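Carboxylic ester hydrolase (Aspergillus niger, PDB 7K4O) probably hydrolyses ester bonds of tannins and related phenolic esters as a secreted fungal serine esterase of the tannase family. Local coordinates at residues A[272-284]-A[295-307]. Sequence-based numbering, arbitrary orientation.
Sequences DFDISTIEGKPYS and NGTVSAKGIEVAK
Ile275, Ile278, Val298, Ile303 and Ala306 form the apolar centre where a 3-10 turn and helix 300-310 pack together at the base of a two-stranded antiparallel beta hairpin, far from the gallate pocket. Ile275 CD1 meets Ala306 CB at 3.7 Å, while Ile303 CD1 lies against Glu279 CB, the Glu279 chain roughly perpendicular to that of Ile303. Val298 CG2 is wedged between Ile278 CG2 and Tyr283 CD2; helix 238-252 also touches all three residues. A chi1 of 65° turns the Tyr283 ring back across the neighbouring strand, and Gly296 CA packs on its face as a CH-pi contact. Water joins Tyr283 OH to Thr297 O. Backbone bonds pair Tyr283 with Gly296 in both directions, then Val298 N with Lys281 O and Gly280 N with Val298 O, continuing the pairing into the type II turn 278-281. Ser299 caps the helix by accepting from Gly302 N, and its OG also bonds Glu240. At the outer edge, the straight chain of Lys307 runs alongside Ile275 in the reverse direction, and its NZ reaches Ser276 OG at 3.1 Å. The same NZ forms a 2.9 Å salt bridge to Asp274 OD1, on the opposite face of the carboxylate from Ser276 N, which closes an Asx turn.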
ATOM      1  N   ASP A 272     -10.455 -24.452   5.115  1.00 37.06           N
ATOM      2  CA  ASP A 272     -11.483 -25.490   4.859  1.00 40.11           C
ATOM      3  C   ASP A 272     -11.527 -25.963   3.410  1.00 40.75           C
ATOM      4  O   ASP A 272     -12.249 -26.926   3.194  1.00 45.54           O
ATOM      5  CB  ASP A 272     -12.861 -24.992   5.291  1.00 38.73           C
ATOM      6  CG  ASP A 272     -12.964 -24.806   6.785  1.00 39.25           C
ATOM      7  OD1 ASP A 272     -12.177 -25.427   7.517  1.00 40.84           O
ATOM      8  OD2 ASP A 272     -13.825 -24.009   7.220  1.00 44.36           O
ATOM      9  N   PHE A 273     -10.878 -25.330   2.437  1.00 38.64           N
ATOM     10  CA  PHE A 273     -10.970 -25.756   1.029  1.00 36.91           C
ATOM     11  C   PHE A 273      -9.662 -26.371   0.546  1.00 47.03           C
ATOM     12  O   PHE A 273      -8.591 -25.720   0.637  1.00 43.13           O
ATOM     13  CB  PHE A 273     -11.361 -24.598   0.138  1.00 40.13           C
ATOM     14  CG  PHE A 273     -11.456 -24.998  -1.303  1.00 36.96           C
ATOM     15  CD1 PHE A 273     -12.361 -25.992  -1.694  1.00 41.77           C
ATOM     16  CD2 PHE A 273     -10.662 -24.418  -2.272  1.00 37.04           C
ATOM     17  CE1 PHE A 273     -12.460 -26.364  -3.028  1.00 37.98           C
ATOM     18  CE2 PHE A 273     -10.755 -24.800  -3.600  1.00 38.81           C
ATOM     19  CZ  PHE A 273     -11.655 -25.782  -3.978  1.00 40.09           C
ATOM     20  N   ASP A 274      -9.745 -27.597   0.011  1.00 40.38           N
ATOM     21  CA  ASP A 274      -8.577 -28.319  -0.546  1.00 39.56           C
ATOM     22  C   ASP A 274      -8.603 -28.195  -2.051  1.00 37.18           C
ATOM     23  O   ASP A 274      -9.537 -28.761  -2.678  1.00 42.42           O
ATOM     24  CB  ASP A 274      -8.616 -29.788  -0.139  1.00 44.58           C
ATOM     25  CG  ASP A 274      -7.368 -30.567  -0.536  1.00 44.56           C
ATOM     26  OD1 ASP A 274      -6.632 -30.118  -1.426  1.00 39.42           O
ATOM     27  OD2 ASP A 274      -7.167 -31.639   0.049  1.00 54.50           O
ATOM     28  N   ILE A 275      -7.616 -27.532  -2.650  1.00 33.94           N
ATOM     29  CA  ILE A 275      -7.644 -27.268  -4.104  1.00 35.11           C
ATOM     30  C   ILE A 275      -7.346 -28.572  -4.874  1.00 37.10           C
ATOM     31  O   ILE A 275      -7.491 -28.543  -6.105  1.00 38.52           O
ATOM     32  CB  ILE A 275      -6.685 -26.138  -4.540  1.00 39.59           C
ATOM     33  CG1 ILE A 275      -5.217 -26.481  -4.296  1.00 38.40           C
ATOM     34  CG2 ILE A 275      -7.081 -24.810  -3.885  1.00 40.56           C
ATOM     35  CD1 ILE A 275      -4.280 -25.518  -4.951  1.00 38.97           C
ATOM     36  N   SER A 276      -6.937 -29.642  -4.200  1.00 39.66           N
ATOM     37  CA  SER A 276      -6.792 -30.983  -4.867  1.00 46.02           C
ATOM     38  C   SER A 276      -8.115 -31.402  -5.546  1.00 47.47           C
ATOM     39  O   SER A 276      -8.049 -32.117  -6.564  1.00 43.48           O
ATOM     40  CB  SER A 276      -6.329 -32.023  -3.901  1.00 42.88           C
ATOM     41  OG  SER A 276      -4.928 -31.905  -3.716  1.00 48.88           O
ATOM     42  N   THR A 277      -9.259 -30.909  -5.063  1.00 44.67           N
ATOM     43  CA  THR A 277     -10.599 -31.177  -5.652  1.00 43.96           C
ATOM     44  C   THR A 277     -10.705 -30.583  -7.050  1.00 44.21           C
ATOM     45  O   THR A 277     -11.666 -30.929  -7.775  1.00 44.26           O
ATOM     46  CB  THR A 277     -11.713 -30.634  -4.764  1.00 42.48           C
ATOM     47  OG1 THR A 277     -11.570 -29.211  -4.698  1.00 50.12           O
ATOM     48  CG2 THR A 277     -11.674 -31.247  -3.384  1.00 48.97           C
ATOM     49  N   ILE A 278      -9.782 -29.723  -7.454  1.00 40.97           N
ATOM     50  CA  ILE A 278      -9.861 -29.032  -8.772  1.00 42.72           C
ATOM     51  C   ILE A 278      -9.121 -29.859  -9.828  1.00 40.35           C
ATOM     52  O   ILE A 278      -9.253 -29.557 -11.017  1.00 43.08           O
ATOM     53  CB  ILE A 278      -9.322 -27.583  -8.665  1.00 42.45           C
ATOM     54  CG1 ILE A 278     -10.093 -26.816  -7.590  1.00 46.62           C
ATOM     55  CG2 ILE A 278      -9.390 -26.869 -10.006  1.00 42.65           C
ATOM     56  CD1 ILE A 278      -9.447 -25.503  -7.176  1.00 44.15           C
ATOM     57  N   GLU A 279      -8.323 -30.836  -9.411  1.00 41.46           N
ATOM     58  CA  GLU A 279      -7.572 -31.667 -10.385  1.00 48.36           C
ATOM     59  C   GLU A 279      -8.546 -32.272 -11.406  1.00 48.28           C
ATOM     60  O   GLU A 279      -9.584 -32.776 -10.997  1.00 49.77           O
ATOM     61  CB  GLU A 279      -6.805 -32.785  -9.705  1.00 48.99           C
ATOM     62  CG  GLU A 279      -5.847 -33.449 -10.674  1.00 56.49           C
ATOM     63  CD  GLU A 279      -4.997 -34.543 -10.072  1.00 61.76           C
ATOM     64  OE1 GLU A 279      -4.579 -35.428 -10.851  1.00 72.09           O
ATOM     65  OE2 GLU A 279      -4.748 -34.504  -8.840  1.00 66.01           O
ATOM     66  N   GLY A 280      -8.218 -32.153 -12.684  1.00 48.58           N
ATOM     67  CA  GLY A 280      -9.024 -32.707 -13.784  1.00 54.00           C
ATOM     68  C   GLY A 280     -10.013 -31.704 -14.346  1.00 58.60           C
ATOM     69  O   GLY A 280     -10.544 -31.957 -15.420  1.00 56.29           O
ATOM     70  N   LYS A 281     -10.245 -30.565 -13.703  1.00 53.37           N
ATOM     71  CA  LYS A 281     -11.218 -29.595 -14.249  1.00 55.55           C
ATOM     72  C   LYS A 281     -10.652 -28.999 -15.529  1.00 50.93           C
ATOM     73  O   LYS A 281      -9.489 -28.631 -15.609  1.00 47.89           O
ATOM     74  CB  LYS A 281     -11.562 -28.523 -13.219  1.00 62.03           C
ATOM     75  CG  LYS A 281     -12.526 -28.982 -12.131  1.00 69.41           C
ATOM     76  CD  LYS A 281     -13.937 -28.438 -12.353  1.00 79.39           C
ATOM     77  CE  LYS A 281     -15.060 -29.313 -11.821  1.00 86.42           C
ATOM     78  NZ  LYS A 281     -15.010 -29.479 -10.347  1.00 81.85           N
ATOM     79  N   PRO A 282     -11.454 -28.902 -16.602  1.00 55.30           N
ATOM     80  CA  PRO A 282     -10.954 -28.349 -17.854  1.00 54.11           C
ATOM     81  C   PRO A 282     -10.772 -26.834 -17.756  1.00 49.57           C
ATOM     82  O   PRO A 282     -11.514 -26.163 -17.061  1.00 50.76           O
ATOM     83  CB  PRO A 282     -12.054 -28.674 -18.878  1.00 58.33           C
ATOM     84  CG  PRO A 282     -13.318 -28.822 -18.036  1.00 56.45           C
ATOM     85  CD  PRO A 282     -12.870 -29.314 -16.672  1.00 58.44           C
ATOM     86  N   TYR A 283      -9.841 -26.319 -18.532  1.00 47.80           N
ATOM     87  CA  TYR A 283      -9.644 -24.864 -18.666  1.00 53.68           C
ATOM     88  C   TYR A 283      -9.407 -24.565 -20.135  1.00 51.60           C
ATOM     89  O   TYR A 283      -8.819 -25.391 -20.873  1.00 51.41           O
ATOM     90  CB  TYR A 283      -8.498 -24.383 -17.762  1.00 45.81           C
ATOM     91  CG  TYR A 283      -7.129 -24.917 -18.101  1.00 41.11           C
ATOM     92  CD1 TYR A 283      -6.338 -24.319 -19.078  1.00 39.86           C
ATOM     93  CD2 TYR A 283      -6.614 -26.002 -17.401  1.00 37.90           C
ATOM     94  CE1 TYR A 283      -5.062 -24.806 -19.354  1.00 41.62           C
ATOM     95  CE2 TYR A 283      -5.350 -26.497 -17.666  1.00 38.97           C
ATOM     96  CZ  TYR A 283      -4.573 -25.893 -18.634  1.00 37.01           C
ATOM     97  OH  TYR A 283      -3.332 -26.407 -18.878  1.00 46.48           O
ATOM     98  N   SER A 284      -9.807 -23.374 -20.527  1.00 45.64           N
ATOM     99  CA  SER A 284      -9.598 -22.861 -21.890  1.00 54.75           C
ATOM    100  C   SER A 284      -9.463 -21.350 -21.793  1.00 55.45           C
ATOM    101  O   SER A 284     -10.304 -20.720 -21.148  1.00 55.92           O
ATOM    102  CB  SER A 284     -10.736 -23.273 -22.792  1.00 57.15           C
ATOM    103  OG  SER A 284     -10.709 -22.521 -23.991  1.00 58.12           O
ATOM    104  N   ASN A 295      -5.359 -24.479 -23.371  1.00 57.92           N
ATOM    105  CA  ASN A 295      -6.445 -25.388 -22.941  1.00 56.30           C
ATOM    106  C   ASN A 295      -5.816 -26.675 -22.435  1.00 47.25           C
ATOM    107  O   ASN A 295      -4.685 -27.004 -22.804  1.00 51.99           O
ATOM    108  CB  ASN A 295      -7.471 -25.665 -24.045  1.00 63.14           C
ATOM    109  CG  ASN A 295      -6.844 -26.362 -25.234  1.00 67.12           C
ATOM    110  OD1 ASN A 295      -6.861 -27.589 -25.316  1.00 77.15           O
ATOM    111  ND2 ASN A 295      -6.265 -25.590 -26.141  1.00 64.65           N
ATOM    112  N   GLY A 296      -6.557 -27.354 -21.588  1.00 46.11           N
ATOM    113  CA  GLY A 296      -6.065 -28.522 -20.858  1.00 43.93           C
ATOM    114  C   GLY A 296      -6.988 -28.835 -19.717  1.00 43.10           C
ATOM    115  O   GLY A 296      -8.163 -28.375 -19.694  1.00 48.72           O
ATOM    116  N   THR A 297      -6.469 -29.615 -18.792  1.00 42.67           N
ATOM    117  CA  THR A 297      -7.135 -29.945 -17.523  1.00 48.70           C
ATOM    118  C   THR A 297      -6.164 -29.560 -16.409  1.00 49.42           C
ATOM    119  O   THR A 297      -4.937 -29.689 -16.611  1.00 50.08           O
ATOM    120  CB  THR A 297      -7.551 -31.420 -17.437  1.00 52.96           C
ATOM    121  OG1 THR A 297      -6.381 -32.227 -17.526  1.00 54.31           O
ATOM    122  CG2 THR A 297      -8.572 -31.808 -18.488  1.00 53.59           C
ATOM    123  N   VAL A 298      -6.701 -29.142 -15.272  1.00 49.65           N
ATOM    124  CA  VAL A 298      -5.840 -28.762 -14.125  1.00 47.08           C
ATOM    125  C   VAL A 298      -5.074 -30.011 -13.707  1.00 45.08           C
ATOM    126  O   VAL A 298      -5.688 -31.032 -13.362  1.00 45.88           O
ATOM    127  CB  VAL A 298      -6.646 -28.142 -12.973  1.00 44.83           C
ATOM    128  CG1 VAL A 298      -5.737 -27.840 -11.773  1.00 49.41           C
ATOM    129  CG2 VAL A 298      -7.372 -26.897 -13.455  1.00 44.55           C
ATOM    130  N   SER A 299      -3.758 -29.907 -13.710  1.00 47.09           N
ATOM    131  CA  SER A 299      -2.829 -31.040 -13.498  1.00 47.75           C
ATOM    132  C   SER A 299      -2.473 -31.171 -12.026  1.00 48.86           C
ATOM    133  O   SER A 299      -2.604 -30.189 -11.235  1.00 45.35           O
ATOM    134  CB  SER A 299      -1.609 -30.880 -14.344  1.00 50.54           C
ATOM    135  OG  SER A 299      -0.811 -29.797 -13.888  1.00 44.94           O
ATOM    136  N   ALA A 300      -2.016 -32.356 -11.659  1.00 44.71           N
ATOM    137  CA  ALA A 300      -1.529 -32.644 -10.303  1.00 42.64           C
ATOM    138  C   ALA A 300      -0.330 -31.728 -10.001  1.00 45.05           C
ATOM    139  O   ALA A 300      -0.206 -31.274  -8.860  1.00 45.35           O
ATOM    140  CB  ALA A 300      -1.137 -34.096 -10.190  1.00 47.39           C
ATOM    141  N   LYS A 301       0.561 -31.556 -10.967  1.00 42.06           N
ATOM    142  CA  LYS A 301       1.779 -30.733 -10.797  1.00 48.10           C
ATOM    143  C   LYS A 301       1.351 -29.270 -10.626  1.00 46.65           C
ATOM    144  O   LYS A 301       2.016 -28.585  -9.855  1.00 42.15           O
ATOM    145  CB  LYS A 301       2.708 -30.843 -11.997  1.00 47.52           C
ATOM    146  CG  LYS A 301       3.568 -32.094 -12.053  1.00 54.47           C
ATOM    147  CD  LYS A 301       4.271 -32.209 -13.403  1.00 61.60           C
ATOM    148  CE  LYS A 301       4.971 -33.523 -13.669  1.00 62.34           C
ATOM    149  NZ  LYS A 301       6.247 -33.581 -12.931  1.00 68.79           N
ATOM    150  N   GLY A 302       0.325 -28.821 -11.348  1.00 42.27           N
ATOM    151  CA  GLY A 302      -0.190 -27.438 -11.242  1.00 43.41           C
ATOM    152  C   GLY A 302      -0.727 -27.190  -9.850  1.00 41.96           C
ATOM    153  O   GLY A 302      -0.418 -26.136  -9.240  1.00 38.48           O
ATOM    154  N   ILE A 303      -1.485 -28.138  -9.329  1.00 37.90           N
ATOM    155  CA  ILE A 303      -2.004 -28.079  -7.944  1.00 39.71           C
ATOM    156  C   ILE A 303      -0.827 -28.083  -6.962  1.00 45.73           C
ATOM    157  O   ILE A 303      -0.877 -27.353  -5.965  1.00 37.39           O
ATOM    158  CB  ILE A 303      -3.005 -29.218  -7.699  1.00 41.97           C
ATOM    159  CG1 ILE A 303      -4.314 -28.885  -8.406  1.00 47.27           C
ATOM    160  CG2 ILE A 303      -3.188 -29.474  -6.215  1.00 41.92           C
ATOM    161  CD1 ILE A 303      -5.255 -30.039  -8.474  1.00 56.34           C
ATOM    162  N   GLU A 304       0.192 -28.902  -7.189  1.00 40.03           N
ATOM    163  CA  GLU A 304       1.345 -28.966  -6.258  1.00 40.47           C
ATOM    164  C   GLU A 304       2.047 -27.584  -6.225  1.00 33.65           C
ATOM    165  O   GLU A 304       2.369 -27.116  -5.122  1.00 36.57           O
ATOM    166  CB  GLU A 304       2.332 -30.061  -6.681  1.00 42.46           C
ATOM    167  CG  GLU A 304       3.416 -30.320  -5.655  1.00 44.15           C
ATOM    168  CD  GLU A 304       4.451 -31.364  -6.094  1.00 50.29           C
ATOM    169  OE1 GLU A 304       4.664 -31.541  -7.339  1.00 48.81           O
ATOM    170  OE2 GLU A 304       5.088 -31.934  -5.208  1.00 47.44           O
ATOM    171  N   VAL A 305       2.272 -26.982  -7.377  1.00 35.88           N
ATOM    172  CA  VAL A 305       2.885 -25.634  -7.460  1.00 36.70           C
ATOM    173  C   VAL A 305       1.970 -24.665  -6.693  1.00 41.30           C
ATOM    174  O   VAL A 305       2.487 -23.910  -5.831  1.00 35.94           O
ATOM    175  CB  VAL A 305       3.119 -25.185  -8.898  1.00 37.00           C
ATOM    176  CG1 VAL A 305       3.374 -23.683  -8.978  1.00 37.87           C
ATOM    177  CG2 VAL A 305       4.286 -25.965  -9.501  1.00 35.12           C
ATOM    178  N   ALA A 306       0.666 -24.714  -6.937  1.00 35.96           N
ATOM    179  CA  ALA A 306      -0.258 -23.716  -6.359  1.00 36.97           C
ATOM    180  C   ALA A 306      -0.245 -23.890  -4.854  1.00 35.29           C
ATOM    181  O   ALA A 306      -0.233 -22.879  -4.125  1.00 30.80           O
ATOM    182  CB  ALA A 306      -1.653 -23.819  -6.918  1.00 36.78           C
ATOM    183  N   LYS A 307      -0.315 -25.124  -4.362  1.00 31.04           N
ATOM    184  CA  LYS A 307      -0.390 -25.353  -2.917  1.00 31.25           C
ATOM    185  C   LYS A 307       0.910 -24.863  -2.288  1.00 31.28           C
ATOM    186  O   LYS A 307       0.881 -24.425  -1.122  1.00 33.32           O
ATOM    187  CB  LYS A 307      -0.576 -26.825  -2.555  1.00 33.47           C
ATOM    188  CG  LYS A 307      -1.991 -27.342  -2.695  1.00 39.03           C
ATOM    189  CD  LYS A 307      -2.122 -28.683  -2.025  1.00 43.97           C
ATOM    190  CE  LYS A 307      -3.540 -29.184  -2.126  1.00 44.25           C
ATOM    191  NZ  LYS A 307      -3.709 -30.415  -1.331  1.00 46.27           N
TER
HETATM  192  O   HOH W   1      -2.533 -28.487 -17.446  1.00 52.72           O